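Local coordinates for protein type-2Ba cytolytic delta-endotoxin (Bacillus thuringiensis serovar israelensis, PDB 2RCI) that probably kills the larvae of dipteran insects by forming pores in the epithelial cell membrane of the midgut, at residues Phe110-Glu114 with Leu169-Ile174; Ile153-Glu159 with Val182-Thr188. One frame throughout, in Å; residues are numbered along the deposited sequence.

Interaction 1 of 2, residues Phe110-Glu114 with Leu169-Ile174; sequences FTNLE and LLFITI
Leu-113 and Glu-114, in the loop that follows helix 96-110, meet a type I beta turn, Leu-169 to Ile-172, closed by the bond from Ile-172 N to Leu-169 O. Two loops of the Cyt alpha/beta fold are thereby joined beside one end of its central sheet. Direct backbone bonding is slight: Glu-114 N reaches Leu-170 O in a weak bond of 3.3 Å, bent to 131° at the hydrogen. Water does most of the polar work. One molecule accepts from Asn-112 N and donates to Ile-172 O, its oxygen 2.7 Å from that carbonyl oxygen; a second accepts from Leu-113 N and donates to both Leu-169 O and Ile-172 O, so the latter carbonyl takes two waters. Apolar contacts lie to the inner side, where Leu-113 CD1 rests 3.8 Å from Leu-169 CG and both leucines also pack on Tyr-134 of strand 132-142. Thr-111 lays its methyl CG2 against the backbone of Ile-172 and Thr-173, with Ile-172 O nearest, while its OG1 bonds back to Thr-107 O. On the more exposed side the Glu-114 chain, with CG opposite the backbone N (chi1 -176°) and a bend at chi2, folds past the Phe-171 ring, its carboxylate inclined 65° to the ring plane and OE2 3.7 Å from CZ.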
ATOM      1  N   PHE A 110       7.960   0.272  -6.829  1.00 16.99           N
ATOM      2  CA  PHE A 110       9.095  -0.494  -7.384  1.00 17.61           C
ATOM      3  C   PHE A 110       9.966   0.322  -8.338  1.00 17.60           C
ATOM      4  O   PHE A 110      11.134  -0.052  -8.602  1.00 17.58           O
ATOM      5  CB  PHE A 110       8.588  -1.742  -8.117  1.00 18.07           C
ATOM      6  CG  PHE A 110       7.849  -2.686  -7.242  1.00 19.23           C
ATOM      7  CD1 PHE A 110       8.531  -3.402  -6.245  1.00 19.08           C
ATOM      8  CD2 PHE A 110       6.455  -2.825  -7.359  1.00 17.89           C
ATOM      9  CE1 PHE A 110       7.868  -4.298  -5.426  1.00 19.38           C
ATOM     10  CE2 PHE A 110       5.744  -3.729  -6.497  1.00 18.14           C
ATOM     11  CZ  PHE A 110       6.466  -4.477  -5.543  1.00 19.25           C
ATOM     12  N   THR A 111       9.396   1.387  -8.905  1.00 17.78           N
ATOM     13  CA  THR A 111      10.081   2.205  -9.934  1.00 16.58           C
ATOM     14  C   THR A 111       9.922   3.698  -9.592  1.00 17.76           C
ATOM     15  O   THR A 111       9.230   4.044  -8.640  1.00 16.83           O
ATOM     16  CB  THR A 111       9.554   1.921 -11.405  1.00 16.52           C
ATOM     17  OG1 THR A 111       8.193   2.353 -11.535  1.00 16.70           O
ATOM     18  CG2 THR A 111       9.689   0.414 -11.802  1.00 17.07           C
ATOM     19  N   ASN A 112      10.553   4.572 -10.385  1.00 17.22           N
ATOM     20  CA  ASN A 112      10.626   5.982 -10.071  1.00 18.72           C
ATOM     21  C   ASN A 112      11.107   6.185  -8.623  1.00 18.72           C
ATOM     22  O   ASN A 112      10.604   7.061  -7.939  1.00 18.37           O
ATOM     23  CB  ASN A 112       9.261   6.649 -10.233  1.00 18.96           C
ATOM     24  CG  ASN A 112       8.740   6.587 -11.642  1.00 24.12           C
ATOM     25  OD1 ASN A 112       9.456   6.907 -12.594  1.00 26.58           O
ATOM     26  ND2 ASN A 112       7.468   6.193 -11.790  1.00 26.81           N
ATOM     27  N   LEU A 113      12.035   5.346  -8.169  1.00 19.34           N
ATOM     28  CA  LEU A 113      12.477   5.396  -6.776  1.00 20.81           C
ATOM     29  C   LEU A 113      13.427   6.574  -6.552  1.00 21.74           C
ATOM     30  O   LEU A 113      13.484   7.116  -5.453  1.00 21.09           O
ATOM     31  CB  LEU A 113      13.134   4.069  -6.337  1.00 20.61           C
ATOM     32  CG  LEU A 113      12.206   2.849  -6.291  1.00 20.32           C
ATOM     33  CD1 LEU A 113      12.994   1.609  -5.853  1.00 20.51           C
ATOM     34  CD2 LEU A 113      11.075   3.165  -5.314  1.00 20.60           C
ATOM     35  N   GLU A 114      14.164   6.970  -7.597  1.00 23.43           N
ATOM     36  CA  GLU A 114      15.126   8.078  -7.456  1.00 24.37           C
ATOM     37  C   GLU A 114      14.489   9.370  -6.871  1.00 24.08           C
ATOM     38  O   GLU A 114      14.960   9.845  -5.846  1.00 23.39           O
ATOM     39  CB  GLU A 114      15.900   8.298  -8.764  1.00 24.77           C
ATOM     40  CG  GLU A 114      16.982   9.358  -8.706  1.00 29.52           C
ATOM     41  CD  GLU A 114      16.525  10.643  -9.340  1.00 36.12           C
ATOM     42  OE1 GLU A 114      15.841  11.437  -8.666  1.00 38.01           O
ATOM     43  OE2 GLU A 114      16.838  10.857 -10.532  1.00 41.24           O
ATOM     44  N   LEU A 169      18.957   0.202  -8.591  1.00 18.96           N
ATOM     45  CA  LEU A 169      17.523   0.108  -8.251  1.00 19.28           C
ATOM     46  C   LEU A 169      16.811   1.452  -8.415  1.00 18.97           C
ATOM     47  O   LEU A 169      15.612   1.492  -8.773  1.00 19.00           O
ATOM     48  CB  LEU A 169      17.310  -0.424  -6.822  1.00 19.04           C
ATOM     49  CG  LEU A 169      15.857  -0.873  -6.520  1.00 19.27           C
ATOM     50  CD1 LEU A 169      15.563  -2.148  -7.231  1.00 18.10           C
ATOM     51  CD2 LEU A 169      15.661  -1.042  -4.999  1.00 20.59           C
ATOM     52  N   LEU A 170      17.528   2.547  -8.147  1.00 18.28           N
ATOM     53  CA  LEU A 170      16.956   3.890  -8.232  1.00 18.64           C
ATOM     54  C   LEU A 170      16.495   4.218  -9.655  1.00 18.45           C
ATOM     55  O   LEU A 170      15.712   5.155  -9.875  1.00 19.07           O
ATOM     56  CB  LEU A 170      17.979   4.944  -7.751  1.00 18.91           C
ATOM     57  CG  LEU A 170      18.251   4.986  -6.229  1.00 18.86           C
ATOM     58  CD1 LEU A 170      19.231   6.143  -5.915  1.00 21.50           C
ATOM     59  CD2 LEU A 170      16.972   5.145  -5.411  1.00 21.14           C
ATOM     60  N   PHE A 171      16.968   3.421 -10.604  1.00 18.96           N
ATOM     61  CA  PHE A 171      16.606   3.608 -12.012  1.00 19.67           C
ATOM     62  C   PHE A 171      15.941   2.398 -12.682  1.00 19.55           C
ATOM     63  O   PHE A 171      15.761   2.372 -13.918  1.00 19.56           O
ATOM     64  CB  PHE A 171      17.836   4.069 -12.791  1.00 20.19           C
ATOM     65  CG  PHE A 171      18.274   5.446 -12.414  1.00 22.45           C
ATOM     66  CD1 PHE A 171      17.740   6.554 -13.055  1.00 23.89           C
ATOM     67  CD2 PHE A 171      19.159   5.642 -11.352  1.00 25.18           C
ATOM     68  CE1 PHE A 171      18.111   7.860 -12.669  1.00 22.70           C
ATOM     69  CE2 PHE A 171      19.542   6.945 -10.961  1.00 25.33           C
ATOM     70  CZ  PHE A 171      19.012   8.046 -11.629  1.00 23.06           C
ATOM     71  N   ILE A 172      15.576   1.403 -11.880  1.00 19.12           N
ATOM     72  CA  ILE A 172      14.932   0.208 -12.421  1.00 18.78           C
ATOM     73  C   ILE A 172      13.563   0.570 -13.041  1.00 18.64           C
ATOM     74  O   ILE A 172      12.882   1.489 -12.575  1.00 17.75           O
ATOM     75  CB  ILE A 172      14.793  -0.921 -11.360  1.00 18.36           C
ATOM     76  CG1 ILE A 172      14.662  -2.294 -12.060  1.00 18.51           C
ATOM     77  CG2 ILE A 172      13.639  -0.665 -10.408  1.00 19.11           C
ATOM     78  CD1 ILE A 172      14.832  -3.527 -11.082  1.00 18.66           C
ATOM     79  N   THR A 173      13.215  -0.119 -14.123  1.00 19.30           N
ATOM     80  CA  THR A 173      11.978   0.182 -14.877  1.00 18.87           C
ATOM     81  C   THR A 173      11.017  -0.996 -14.858  1.00 18.01           C
ATOM     82  O   THR A 173      11.361  -2.107 -14.426  1.00 18.02           O
ATOM     83  CB  THR A 173      12.254   0.571 -16.379  1.00 18.91           C
ATOM     84  OG1 THR A 173      12.579  -0.599 -17.140  1.00 20.10           O
ATOM     85  CG2 THR A 173      13.401   1.630 -16.493  1.00 21.59           C
ATOM     86  N   ILE A 174       9.802  -0.765 -15.362  1.00 17.19           N
ATOM     87  CA  ILE A 174       8.796  -1.822 -15.365  1.00 16.69           C
ATOM     88  C   ILE A 174       9.187  -2.977 -16.316  1.00 16.40           C
ATOM     89  O   ILE A 174       8.689  -4.072 -16.187  1.00 15.58           O
ATOM     90  CB  ILE A 174       7.380  -1.280 -15.687  1.00 17.20           C
ATOM     91  CG1 ILE A 174       7.356  -0.598 -17.060  1.00 16.73           C
ATOM     92  CG2 ILE A 174       6.912  -0.306 -14.624  1.00 16.16           C
ATOM     93  CD1 ILE A 174       5.925  -0.420 -17.609  1.00 17.75           C
TER
HETATM   94  O   HOH W   1      12.404   4.118 -12.762  1.00 24.54           O
HETATM   95  O   HOH W   2      13.409   2.965  -9.693  1.00 23.63           O

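Interaction 2 of 2, residues Ile153-Glu159 with Val182-Thr188; sequences ILPIAFE and VKMKALT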
ATOM      1  N   ILE A 153     -11.001   2.139   3.596  1.00 15.18           N
ATOM      2  CA  ILE A 153      -9.632   2.533   3.910  1.00 15.62           C
ATOM      3  C   ILE A 153      -8.768   1.278   3.755  1.00 16.18           C
ATOM      4  O   ILE A 153      -9.050   0.213   4.349  1.00 15.41           O
ATOM      5  CB  ILE A 153      -9.528   3.044   5.365  1.00 17.40           C
ATOM      6  CG1 ILE A 153     -10.494   4.216   5.623  1.00 16.91           C
ATOM      7  CG2 ILE A 153      -8.100   3.452   5.703  1.00 16.97           C
ATOM      8  CD1 ILE A 153     -10.259   5.479   4.747  1.00 18.41           C
ATOM      9  N   LEU A 154      -7.732   1.396   2.934  1.00 15.86           N
ATOM     10  CA  LEU A 154      -6.848   0.279   2.611  1.00 16.63           C
ATOM     11  C   LEU A 154      -5.374   0.677   2.845  1.00 15.54           C
ATOM     12  O   LEU A 154      -4.726   1.233   1.936  1.00 15.49           O
ATOM     13  CB  LEU A 154      -7.100  -0.160   1.155  1.00 16.12           C
ATOM     14  CG  LEU A 154      -6.214  -1.240   0.505  1.00 17.61           C
ATOM     15  CD1 LEU A 154      -5.880  -2.404   1.433  1.00 20.17           C
ATOM     16  CD2 LEU A 154      -6.947  -1.754  -0.774  1.00 19.85           C
ATOM     17  N   PRO A 155      -4.867   0.466   4.078  1.00 16.20           N
ATOM     18  CA  PRO A 155      -3.433   0.598   4.350  1.00 16.49           C
ATOM     19  C   PRO A 155      -2.721  -0.601   3.756  1.00 17.32           C
ATOM     20  O   PRO A 155      -3.184  -1.734   3.925  1.00 16.96           O
ATOM     21  CB  PRO A 155      -3.352   0.524   5.886  1.00 16.80           C
ATOM     22  CG  PRO A 155      -4.746   0.778   6.355  1.00 17.43           C
ATOM     23  CD  PRO A 155      -5.611   0.163   5.321  1.00 15.69           C
ATOM     24  N   ILE A 156      -1.629  -0.340   3.048  1.00 17.47           N
ATOM     25  CA  ILE A 156      -0.812  -1.422   2.475  1.00 18.65           C
ATOM     26  C   ILE A 156       0.645  -1.187   2.830  1.00 19.00           C
ATOM     27  O   ILE A 156       1.157  -0.100   2.573  1.00 20.15           O
ATOM     28  CB  ILE A 156      -0.898  -1.479   0.949  1.00 17.67           C
ATOM     29  CG1 ILE A 156      -2.336  -1.604   0.457  1.00 19.54           C
ATOM     30  CG2 ILE A 156       0.002  -2.635   0.405  1.00 19.38           C
ATOM     31  CD1 ILE A 156      -2.485  -1.462  -1.034  1.00 19.52           C
ATOM     32  N   ALA A 157       1.319  -2.190   3.410  1.00 18.42           N
ATOM     33  CA  ALA A 157       2.783  -2.120   3.592  1.00 18.53           C
ATOM     34  C   ALA A 157       3.503  -3.248   2.858  1.00 18.55           C
ATOM     35  O   ALA A 157       3.073  -4.409   2.918  1.00 18.22           O
ATOM     36  CB  ALA A 157       3.163  -2.140   5.073  1.00 19.35           C
ATOM     37  N   PHE A 158       4.596  -2.921   2.168  1.00 18.62           N
ATOM     38  CA  PHE A 158       5.415  -3.971   1.579  1.00 18.63           C
ATOM     39  C   PHE A 158       6.789  -4.023   2.257  1.00 18.50           C
ATOM     40  O   PHE A 158       7.336  -2.991   2.618  1.00 19.80           O
ATOM     41  CB  PHE A 158       5.657  -3.704   0.090  1.00 18.92           C
ATOM     42  CG  PHE A 158       4.402  -3.638  -0.728  1.00 18.68           C
ATOM     43  CD1 PHE A 158       3.773  -4.808  -1.119  1.00 20.27           C
ATOM     44  CD2 PHE A 158       3.858  -2.408  -1.090  1.00 19.42           C
ATOM     45  CE1 PHE A 158       2.609  -4.771  -1.917  1.00 19.90           C
ATOM     46  CE2 PHE A 158       2.706  -2.350  -1.884  1.00 18.96           C
ATOM     47  CZ  PHE A 158       2.061  -3.536  -2.261  1.00 16.75           C
ATOM     48  N   GLU A 159       7.316  -5.229   2.424  1.00 19.49           N
ATOM     49  CA  GLU A 159       8.724  -5.427   2.792  1.00 20.70           C
ATOM     50  C   GLU A 159       9.351  -6.020   1.551  1.00 19.77           C
ATOM     51  O   GLU A 159       9.005  -7.142   1.149  1.00 20.28           O
ATOM     52  CB  GLU A 159       8.852  -6.440   3.941  1.00 21.41           C
ATOM     53  CG  GLU A 159       7.925  -6.188   5.089  1.00 23.66           C
ATOM     54  CD  GLU A 159       8.251  -7.057   6.321  1.00 24.86           C
ATOM     55  OE1 GLU A 159       9.252  -7.824   6.288  1.00 29.63           O
ATOM     56  OE2 GLU A 159       7.514  -6.938   7.309  1.00 26.22           O
ATOM     57  N   VAL A 182       8.874 -10.161  -1.811  1.00 18.92           N
ATOM     58  CA  VAL A 182       7.934  -9.129  -1.390  1.00 18.73           C
ATOM     59  C   VAL A 182       6.925  -9.700  -0.391  1.00 18.61           C
ATOM     60  O   VAL A 182       6.207 -10.672  -0.718  1.00 18.59           O
ATOM     61  CB  VAL A 182       7.164  -8.556  -2.628  1.00 19.39           C
ATOM     62  CG1 VAL A 182       6.089  -7.530  -2.164  1.00 19.84           C
ATOM     63  CG2 VAL A 182       8.144  -7.937  -3.604  1.00 18.24           C
ATOM     64  N   LYS A 183       6.909  -9.134   0.818  1.00 19.71           N
ATOM     65  CA  LYS A 183       5.930  -9.483   1.858  1.00 21.05           C
ATOM     66  C   LYS A 183       4.915  -8.343   1.898  1.00 20.11           C
ATOM     67  O   LYS A 183       5.276  -7.183   1.842  1.00 20.46           O
ATOM     68  CB  LYS A 183       6.561  -9.642   3.255  1.00 20.86           C
ATOM     69  CG  LYS A 183       5.562 -10.296   4.204  1.00 25.06           C
ATOM     70  CD  LYS A 183       6.041 -10.546   5.641  1.00 24.36           C
ATOM     71  CE  LYS A 183       4.924 -11.312   6.374  1.00 29.93           C
ATOM     72  NZ  LYS A 183       5.366 -12.063   7.581  1.00 30.61           N
ATOM     73  N   MET A 184       3.642  -8.705   1.940  1.00 19.68           N
ATOM     74  CA  MET A 184       2.570  -7.738   1.924  1.00 20.51           C
ATOM     75  C   MET A 184       1.737  -7.873   3.178  1.00 19.27           C
ATOM     76  O   MET A 184       1.342  -8.976   3.544  1.00 18.77           O
ATOM     77  CB  MET A 184       1.684  -8.034   0.724  1.00 21.02           C
ATOM     78  CG  MET A 184       0.639  -6.999   0.440  1.00 23.57           C
ATOM     79  SD  MET A 184      -0.034  -7.407  -1.171  1.00 23.71           S
ATOM     80  CE  MET A 184      -1.333  -6.181  -1.302  1.00 24.30           C
ATOM     81  N   LYS A 185       1.426  -6.739   3.796  1.00 18.60           N
ATOM     82  CA  LYS A 185       0.500  -6.670   4.914  1.00 18.78           C
ATOM     83  C   LYS A 185      -0.523  -5.604   4.556  1.00 18.81           C
ATOM     84  O   LYS A 185      -0.173  -4.451   4.294  1.00 19.09           O
ATOM     85  CB  LYS A 185       1.225  -6.264   6.195  1.00 18.91           C
ATOM     86  CG  LYS A 185       2.223  -7.292   6.709  1.00 21.14           C
ATOM     87  CD  LYS A 185       3.121  -6.686   7.779  1.00 24.39           C
ATOM     88  CE  LYS A 185       3.905  -7.770   8.500  1.00 28.98           C
ATOM     89  NZ  LYS A 185       4.835  -7.114   9.459  1.00 33.08           N
ATOM     90  N   ALA A 186      -1.788  -5.991   4.539  1.00 19.06           N
ATOM     91  CA  ALA A 186      -2.833  -5.055   4.131  1.00 18.46           C
ATOM     92  C   ALA A 186      -4.163  -5.444   4.785  1.00 18.74           C
ATOM     93  O   ALA A 186      -4.395  -6.616   5.136  1.00 18.11           O
ATOM     94  CB  ALA A 186      -2.960  -5.057   2.603  1.00 18.03           C
ATOM     95  N   LEU A 187      -5.029  -4.455   4.959  1.00 17.69           N
ATOM     96  CA  LEU A 187      -6.407  -4.737   5.329  1.00 17.68           C
ATOM     97  C   LEU A 187      -7.310  -3.700   4.676  1.00 17.68           C
ATOM     98  O   LEU A 187      -6.868  -2.571   4.418  1.00 18.50           O
ATOM     99  CB  LEU A 187      -6.581  -4.719   6.859  1.00 17.71           C
ATOM    100  CG  LEU A 187      -6.548  -3.386   7.657  1.00 18.43           C
ATOM    101  CD1 LEU A 187      -7.761  -2.500   7.418  1.00 25.71           C
ATOM    102  CD2 LEU A 187      -6.495  -3.697   9.155  1.00 19.72           C
ATOM    103  N   THR A 188      -8.562  -4.067   4.414  1.00 17.52           N
ATOM    104  CA  THR A 188      -9.545  -3.080   3.988  1.00 17.04           C
ATOM    105  C   THR A 188     -10.578  -2.987   5.087  1.00 17.03           C
ATOM    106  O   THR A 188     -11.141  -4.014   5.494  1.00 16.47           O
ATOM    107  CB  THR A 188     -10.254  -3.487   2.685  1.00 16.44           C
ATOM    108  OG1 THR A 188      -9.273  -3.770   1.675  1.00 17.61           O
ATOM    109  CG2 THR A 188     -11.133  -2.373   2.219  1.00 18.14           C
TER
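Ala-157 and Lys-185 face each other as a hydrogen-bonded pair of two antiparallel strands in the mixed sheet at the heart of the Cyt fold. Ala-157 N gives the straighter bond, 2.8 Å to Lys-185 O, with an angle of 177° at the hydrogen, and Lys-185 N returns one to Ala-157 O. Glu-159 and Lys-183 repeat the pattern with two bonds of 2.9 Å between their backbone N and O atoms. Toward Pro-155, which has no N-H to give, the ladder thins to a weak bond from Leu-187 N to Pro-155 O.

The tight side carries Ile-156, Phe-158, Met-184 and Ala-186, and is covered by helix 74-89 through Ile-84 and Ile-85. Here Met-184, extended from chi1 onward, runs alongside Phe-158 in the same direction; its SD lies 5.0 Å from the ring centroid, an oblique Met-aromatic contact, and its CE reaches Ile-156 CG2. Val-182 CG1 closes on Phe-158 CD1 at 3.7 Å.

The opposite face is buried at Pro-155 and Ala-157, against Phe-42, and becomes looser and partly exposed at Glu-159, Lys-183 and Lys-185. The carboxylate lies beside the aliphatic part of Lys-183, yet its OE2 forms a long, weak salt bridge of 3.4 Å with Lys-185 NZ. Asn-41 ND2 also bonds to OE2, and NZ bonds weakly to Phe-42 O. Backbone bonds and apolar packing therefore probably hold these strands together, the ion pair adding modestly.

In the fold
From the N terminus, the chain passes helix 74-89 and helix 96-110 before reaching 110-114, the first segment of interaction 1. It then lays down strands 122-127 and 132-142 and enters strand 150-162, where 153-159 opens interaction 2. The turn that begins at the end of helix 166-169 brings 169-174 back to 110-114, closing a largely beta loop of 54 residues; strand 177-192 next pairs with 153-159, closing a shorter loop of 22. The two loops cross, since their segments alternate. Interaction 2 joins two neighbouring strands within the buried sheet, whereas interaction 1, its centre about 20 Å from that of interaction 2, ties the connections at the sheet's end. Phe-110 CE1 and Val-182 CG2, 4.1 Å apart, join them.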